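Local coordinates for protein SAM-dependent methyltransferase (Pyrococcus horikoshii, PDB 1WZN) that probably transfers a methyl group from S-adenosylmethionine to a substrate, and is seen here with the product S-adenosyl-L-homocysteine bound, at residues Val23-Phe34 with Ile54-Tyr64. Numbering follows the deposited sequence.
Sequences VKAEIDFVEEIF and IPTLELAERGY. With SAH (S-adenosyl-L-homocysteine), chain F.
In this Rossmann-like methyltransferase fold, helix 54-61, which begins beside the bound S-adenosyl-L-homocysteine, packs on helix 23-36, and Arg62 ties the two by a salt-bridge network. The segment axes cross at -62° with a closest approach of 9.8 Å. The guanidinium lies flat against Ile27, whose CG2 sits over its centre, 3.5 Å from Arg62 CZ, while oxygens ring its edge. Arg62 NH1 and NH2 converge end-on on one oxygen, Asp28 OD1; Arg62 NH1 also donates to Glu31 OE2 at 2.6 Å, almost exactly in the guanidinium plane. Side-on, NE and NH2 share Glu58 OE2, the NE bond being the straighter at 154°. NH2 adds a weak bond to Lys24 O. With so many acceptors and Ile27 CG2 against one face, the group is held against rotation. Were Arg62 an alanine, the Asp28, Glu31 and Glu58 carboxylates would probably lose their shared counter-charge and Ile27 CG2 its cover. Glu58 sends CG anti to its backbone N (chi1 -180°) and bends at chi2, so that Glu58 CG passes 3.4 Å from Ile27 CG1 and Glu58 OE1 meets Lys24 NZ at 3.0 Å, on the syn side but tilted out of the carboxylate plane. Glu31 divides its oxygens: Glu31 OE1 accepts from Tyr64 OH at 2.7 Å, through its anti lone pair. Phe34 and Tyr64 stack offset edge-to-face, the Phe34 edge toward the Tyr64 face, ring centroids 5.4 Å apart. Beside the charged network, Leu59 CD2 approaches Ile27 CG2 to 3.8 Å, and Val23 CG2 rests on Pro55. Gly63 closes a Schellman motif after the helix. Around the pair, Val30 and Phe34 rest on strand 139-146 of the central sheet, whereas Ile54 reaches helices 17-21 and 73-85, and Glu61 pairs with Arg86.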
loop_
_atom_site.group_PDB
_atom_site.type_symbol
_atom_site.label_atom_id
_atom_site.label_comp_id
_atom_site.label_asym_id
_atom_site.label_seq_id
_atom_site.Cartn_x
_atom_site.Cartn_y
_atom_site.Cartn_z
ATOM N N VAL A 23 14.149 -22.409 -19.370
ATOM C CA VAL A 23 13.916 -23.841 -19.239
ATOM C C VAL A 23 15.232 -24.612 -19.155
ATOM O O VAL A 23 15.311 -25.654 -18.502
ATOM C CB VAL A 23 13.076 -24.389 -20.430
ATOM C CG1 VAL A 23 13.856 -24.269 -21.733
ATOM C CG2 VAL A 23 12.686 -25.830 -20.164
ATOM N N LYS A 24 16.270 -24.099 -19.805
ATOM C CA LYS A 24 17.561 -24.781 -19.789
ATOM C C LYS A 24 18.173 -24.820 -18.394
ATOM O O LYS A 24 18.752 -25.825 -17.997
ATOM C CB LYS A 24 18.520 -24.133 -20.794
ATOM C CG LYS A 24 18.033 -24.273 -22.235
ATOM C CD LYS A 24 19.071 -23.829 -23.252
ATOM C CE LYS A 24 18.522 -23.942 -24.675
ATOM N NZ LYS A 24 18.101 -25.330 -25.029
ATOM N N ALA A 25 18.032 -23.732 -17.644
ATOM C CA ALA A 25 18.560 -23.694 -16.286
ATOM C C ALA A 25 17.764 -24.660 -15.412
ATOM O O ALA A 25 18.318 -25.312 -14.529
ATOM C CB ALA A 25 18.464 -22.270 -15.716
ATOM N N GLU A 26 16.460 -24.749 -15.660
ATOM C CA GLU A 26 15.621 -25.642 -14.874
ATOM C C GLU A 26 15.941 -27.106 -15.137
ATOM O O GLU A 26 15.993 -27.902 -14.209
ATOM C CB GLU A 26 14.136 -25.372 -15.144
ATOM C CG GLU A 26 13.598 -24.178 -14.369
ATOM C CD GLU A 26 12.091 -24.070 -14.414
ATOM O OE1 GLU A 26 11.551 -23.156 -13.756
ATOM O OE2 GLU A 26 11.443 -24.888 -15.103
ATOM N N ILE A 27 16.173 -27.471 -16.392
ATOM C CA ILE A 27 16.482 -28.867 -16.669
ATOM C C ILE A 27 17.893 -29.218 -16.193
ATOM O O ILE A 27 18.183 -30.377 -15.899
ATOM C CB ILE A 27 16.263 -29.192 -18.162
ATOM C CG1 ILE A 27 14.776 -29.009 -18.489
ATOM C CG2 ILE A 27 16.682 -30.626 -18.469
ATOM C CD1 ILE A 27 13.825 -29.732 -17.523
ATOM N N ASP A 28 18.767 -28.218 -16.094
ATOM C CA ASP A 28 20.116 -28.460 -15.572
ATOM C C ASP A 28 19.930 -28.941 -14.132
ATOM O O ASP A 28 20.586 -29.878 -13.687
ATOM C CB ASP A 28 20.953 -27.173 -15.526
ATOM C CG ASP A 28 21.518 -26.780 -16.875
ATOM O OD1 ASP A 28 21.429 -27.583 -17.825
ATOM O OD2 ASP A 28 22.069 -25.659 -16.971
ATOM N N PHE A 29 19.037 -28.270 -13.404
ATOM C CA PHE A 29 18.753 -28.626 -12.015
ATOM C C PHE A 29 18.115 -30.008 -11.951
ATOM O O PHE A 29 18.462 -30.820 -11.093
ATOM C CB PHE A 29 17.819 -27.591 -11.372
ATOM C CG PHE A 29 17.455 -27.904 -9.942
ATOM C CD1 PHE A 29 18.445 -28.171 -9.000
ATOM C CD2 PHE A 29 16.123 -27.931 -9.537
ATOM C CE1 PHE A 29 18.112 -28.461 -7.668
ATOM C CE2 PHE A 29 15.778 -28.220 -8.209
ATOM C CZ PHE A 29 16.774 -28.486 -7.276
ATOM N N VAL A 30 17.179 -30.270 -12.855
ATOM C CA VAL A 30 16.521 -31.568 -12.900
ATOM C C VAL A 30 17.549 -32.682 -13.109
ATOM O O VAL A 30 17.482 -33.720 -12.454
ATOM C CB VAL A 30 15.459 -31.618 -14.025
ATOM C CG1 VAL A 30 14.942 -33.052 -14.212
ATOM C CG2 VAL A 30 14.297 -30.690 -13.670
ATOM N N GLU A 31 18.512 -32.468 -14.004
ATOM C CA GLU A 31 19.523 -33.498 -14.241
ATOM C C GLU A 31 20.407 -33.700 -13.016
ATOM O O GLU A 31 20.906 -34.802 -12.785
ATOM C CB GLU A 31 20.399 -33.163 -15.451
ATOM C CG GLU A 31 19.667 -33.182 -16.779
ATOM C CD GLU A 31 20.618 -33.354 -17.947
ATOM O OE1 GLU A 31 20.865 -34.513 -18.345
ATOM O OE2 GLU A 31 21.128 -32.335 -18.453
ATOM N N GLU A 32 20.619 -32.642 -12.237
ATOM C CA GLU A 32 21.426 -32.793 -11.031
ATOM C C GLU A 32 20.646 -33.685 -10.066
ATOM O O GLU A 32 21.226 -34.513 -9.365
ATOM C CB GLU A 32 21.724 -31.443 -10.376
ATOM C CG GLU A 32 22.445 -31.600 -9.043
ATOM C CD GLU A 32 23.035 -30.307 -8.524
ATOM O OE1 GLU A 32 22.281 -29.321 -8.371
ATOM O OE2 GLU A 32 24.258 -30.281 -8.262
ATOM N N ILE A 33 19.324 -33.528 -10.038
ATOM C CA ILE A 33 18.503 -34.361 -9.168
ATOM C C ILE A 33 18.601 -35.815 -9.639
ATOM O O ILE A 33 18.751 -36.727 -8.823
ATOM C CB ILE A 33 17.020 -33.901 -9.170
ATOM C CG1 ILE A 33 16.900 -32.502 -8.548
ATOM C CG2 ILE A 33 16.169 -34.875 -8.370
ATOM C CD1 ILE A 33 15.483 -31.943 -8.583
ATOM N N PHE A 34 18.520 -36.036 -10.951
ATOM C CA PHE A 34 18.629 -37.393 -11.499
ATOM C C PHE A 34 19.950 -38.029 -11.065
ATOM O O PHE A 34 19.997 -39.183 -10.643
ATOM C CB PHE A 34 18.604 -37.385 -13.038
ATOM C CG PHE A 34 17.272 -37.023 -13.646
ATOM C CD1 PHE A 34 16.096 -37.082 -12.902
ATOM C CD2 PHE A 34 17.196 -36.671 -14.995
ATOM C CE1 PHE A 34 14.859 -36.798 -13.499
ATOM C CE2 PHE A 34 15.970 -36.387 -15.597
ATOM C CZ PHE A 34 14.797 -36.451 -14.848
ATOM N N ILE A 54 7.120 -27.534 -22.958
ATOM C CA ILE A 54 8.297 -26.692 -22.771
ATOM C C ILE A 54 9.457 -27.478 -22.142
ATOM O O ILE A 54 10.516 -27.608 -22.754
ATOM C CB ILE A 54 7.929 -25.429 -21.944
ATOM C CG1 ILE A 54 7.065 -24.508 -22.816
ATOM C CG2 ILE A 54 9.186 -24.694 -21.493
ATOM C CD1 ILE A 54 6.414 -23.354 -22.082
ATOM N N PRO A 55 9.280 -28.018 -20.921
ATOM C CA PRO A 55 10.416 -28.770 -20.374
ATOM C C PRO A 55 10.547 -30.163 -21.014
ATOM O O PRO A 55 11.628 -30.754 -21.022
ATOM C CB PRO A 55 10.103 -28.832 -18.876
ATOM C CG PRO A 55 8.598 -28.841 -18.851
ATOM C CD PRO A 55 8.236 -27.811 -19.899
ATOM N N THR A 56 9.439 -30.674 -21.547
ATOM C CA THR A 56 9.398 -31.987 -22.196
ATOM C C THR A 56 10.404 -32.056 -23.352
ATOM O O THR A 56 11.200 -32.989 -23.448
ATOM C CB THR A 56 7.986 -32.271 -22.770
ATOM O OG1 THR A 56 6.993 -31.838 -21.828
ATOM C CG2 THR A 56 7.801 -33.763 -23.030
ATOM N N LEU A 57 10.347 -31.067 -24.236
ATOM C CA LEU A 57 11.252 -31.011 -25.378
ATOM C C LEU A 57 12.699 -30.780 -24.949
ATOM O O LEU A 57 13.627 -31.327 -25.551
ATOM C CB LEU A 57 10.803 -29.920 -26.359
ATOM C CG LEU A 57 9.765 -30.360 -27.408
ATOM C CD1 LEU A 57 8.446 -30.710 -26.729
ATOM C CD2 LEU A 57 9.557 -29.246 -28.420
ATOM N N GLU A 58 12.900 -29.983 -23.902
ATOM C CA GLU A 58 14.255 -29.725 -23.419
ATOM C C GLU A 58 14.876 -31.041 -22.930
ATOM O O GLU A 58 16.046 -31.333 -23.206
ATOM C CB GLU A 58 14.220 -28.679 -22.297
ATOM C CG GLU A 58 15.581 -28.311 -21.708
ATOM C CD GLU A 58 16.594 -27.843 -22.746
ATOM O OE1 GLU A 58 16.195 -27.197 -23.738
ATOM O OE2 GLU A 58 17.801 -28.110 -22.553
ATOM N N LEU A 59 14.090 -31.838 -22.208
ATOM C CA LEU A 59 14.563 -33.134 -21.720
ATOM C C LEU A 59 14.847 -34.057 -22.912
ATOM O O LEU A 59 15.856 -34.764 -22.935
ATOM C CB LEU A 59 13.509 -33.777 -20.802
ATOM C CG LEU A 59 13.483 -33.259 -19.355
ATOM C CD1 LEU A 59 12.163 -33.595 -18.666
ATOM C CD2 LEU A 59 14.655 -33.886 -18.604
ATOM N N ALA A 60 13.959 -34.049 -23.900
ATOM C CA ALA A 60 14.145 -34.895 -25.083
ATOM C C ALA A 60 15.421 -34.513 -25.821
ATOM O O ALA A 60 16.186 -35.374 -26.262
ATOM C CB ALA A 60 12.950 -34.760 -26.022
ATOM N N GLU A 61 15.639 -33.214 -25.963
ATOM C CA GLU A 61 16.816 -32.713 -26.656
ATOM C C GLU A 61 18.103 -33.253 -26.036
ATOM O O GLU A 61 19.142 -33.354 -26.677
ATOM C CB GLU A 61 16.802 -31.182 -26.578
ATOM C CG GLU A 61 17.864 -30.538 -27.475
ATOM C CD GLU A 61 17.729 -29.028 -27.434
ATOM O OE1 GLU A 61 16.688 -28.521 -27.837
ATOM O OE2 GLU A 61 18.686 -28.369 -27.037
ATOM N N ARG A 62 18.019 -33.567 -24.724
ATOM C CA ARG A 62 19.216 -33.992 -24.005
ATOM C C ARG A 62 19.399 -35.521 -24.002
ATOM O O ARG A 62 20.317 -36.063 -23.400
ATOM C CB ARG A 62 19.127 -33.465 -22.569
ATOM C CG ARG A 62 19.231 -31.937 -22.495
ATOM C CD ARG A 62 19.244 -31.437 -21.044
ATOM N NE ARG A 62 18.996 -29.992 -20.986
ATOM C CZ ARG A 62 19.550 -29.303 -19.968
ATOM N NH1 ARG A 62 20.289 -29.926 -19.066
ATOM N NH2 ARG A 62 19.355 -27.984 -19.879
ATOM N N GLY A 63 18.463 -36.229 -24.668
ATOM C CA GLY A 63 18.665 -37.666 -24.889
ATOM C C GLY A 63 17.701 -38.542 -24.075
ATOM O O GLY A 63 17.668 -39.759 -24.184
ATOM N N TYR A 64 16.860 -37.950 -23.241
ATOM C CA TYR A 64 15.909 -38.743 -22.479
ATOM C C TYR A 64 14.789 -39.253 -23.379
ATOM O O TYR A 64 14.434 -38.604 -24.364
ATOM C CB TYR A 64 15.336 -37.893 -21.340
ATOM C CG TYR A 64 16.386 -37.532 -20.315
ATOM C CD1 TYR A 64 16.821 -38.474 -19.386
ATOM C CD2 TYR A 64 17.005 -36.282 -20.327
ATOM C CE1 TYR A 64 17.846 -38.188 -18.497
ATOM C CE2 TYR A 64 18.043 -35.986 -19.438
ATOM C CZ TYR A 64 18.453 -36.952 -18.527
ATOM O OH TYR A 64 19.481 -36.694 -17.651
HETATM N N SAH F . 4.133 -28.770 -17.644
HETATM C CA SAH F . 3.831 -27.636 -18.619
HETATM C CB SAH F . 2.465 -27.013 -18.518
HETATM C CG SAH F . 2.007 -26.315 -17.248
HETATM S SD SAH F . 0.258 -25.797 -17.556
HETATM C C SAH F . 4.985 -26.556 -18.409
HETATM O O SAH F . 5.880 -26.758 -17.567
HETATM O OXT SAH F . 4.916 -25.509 -19.167
HETATM C "C5'" SAH F . -0.701 -26.926 -16.621
HETATM C "C4'" SAH F . -1.126 -28.199 -17.504
HETATM O "O4'" SAH F . -1.916 -28.967 -16.589
HETATM C "C3'" SAH F . -2.055 -27.922 -18.663
HETATM O "O3'" SAH F . -1.447 -28.310 -19.896
HETATM C "C2'" SAH F . -3.357 -28.741 -18.282
HETATM O "O2'" SAH F . -4.044 -29.233 -19.426
HETATM C "C1'" SAH F . -2.798 -29.823 -17.376
HETATM N N9 SAH F . -3.645 -30.444 -16.540
HETATM C C8 SAH F . -4.472 -29.989 -15.521
HETATM N N7 SAH F . -5.158 -30.902 -14.915
HETATM C C5 SAH F . -4.783 -32.110 -15.564
HETATM C C6 SAH F . -5.194 -33.468 -15.345
HETATM N N6 SAH F . -6.080 -33.836 -14.409
HETATM N N1 SAH F . -4.604 -34.393 -16.181
HETATM C C2 SAH F . -3.699 -34.059 -17.146
HETATM N N3 SAH F . -3.279 -32.766 -17.384
HETATM C C4 SAH F . -3.860 -31.850 -16.561
HETATM O O HOH W 1 17.196 -25.622 -27.531
#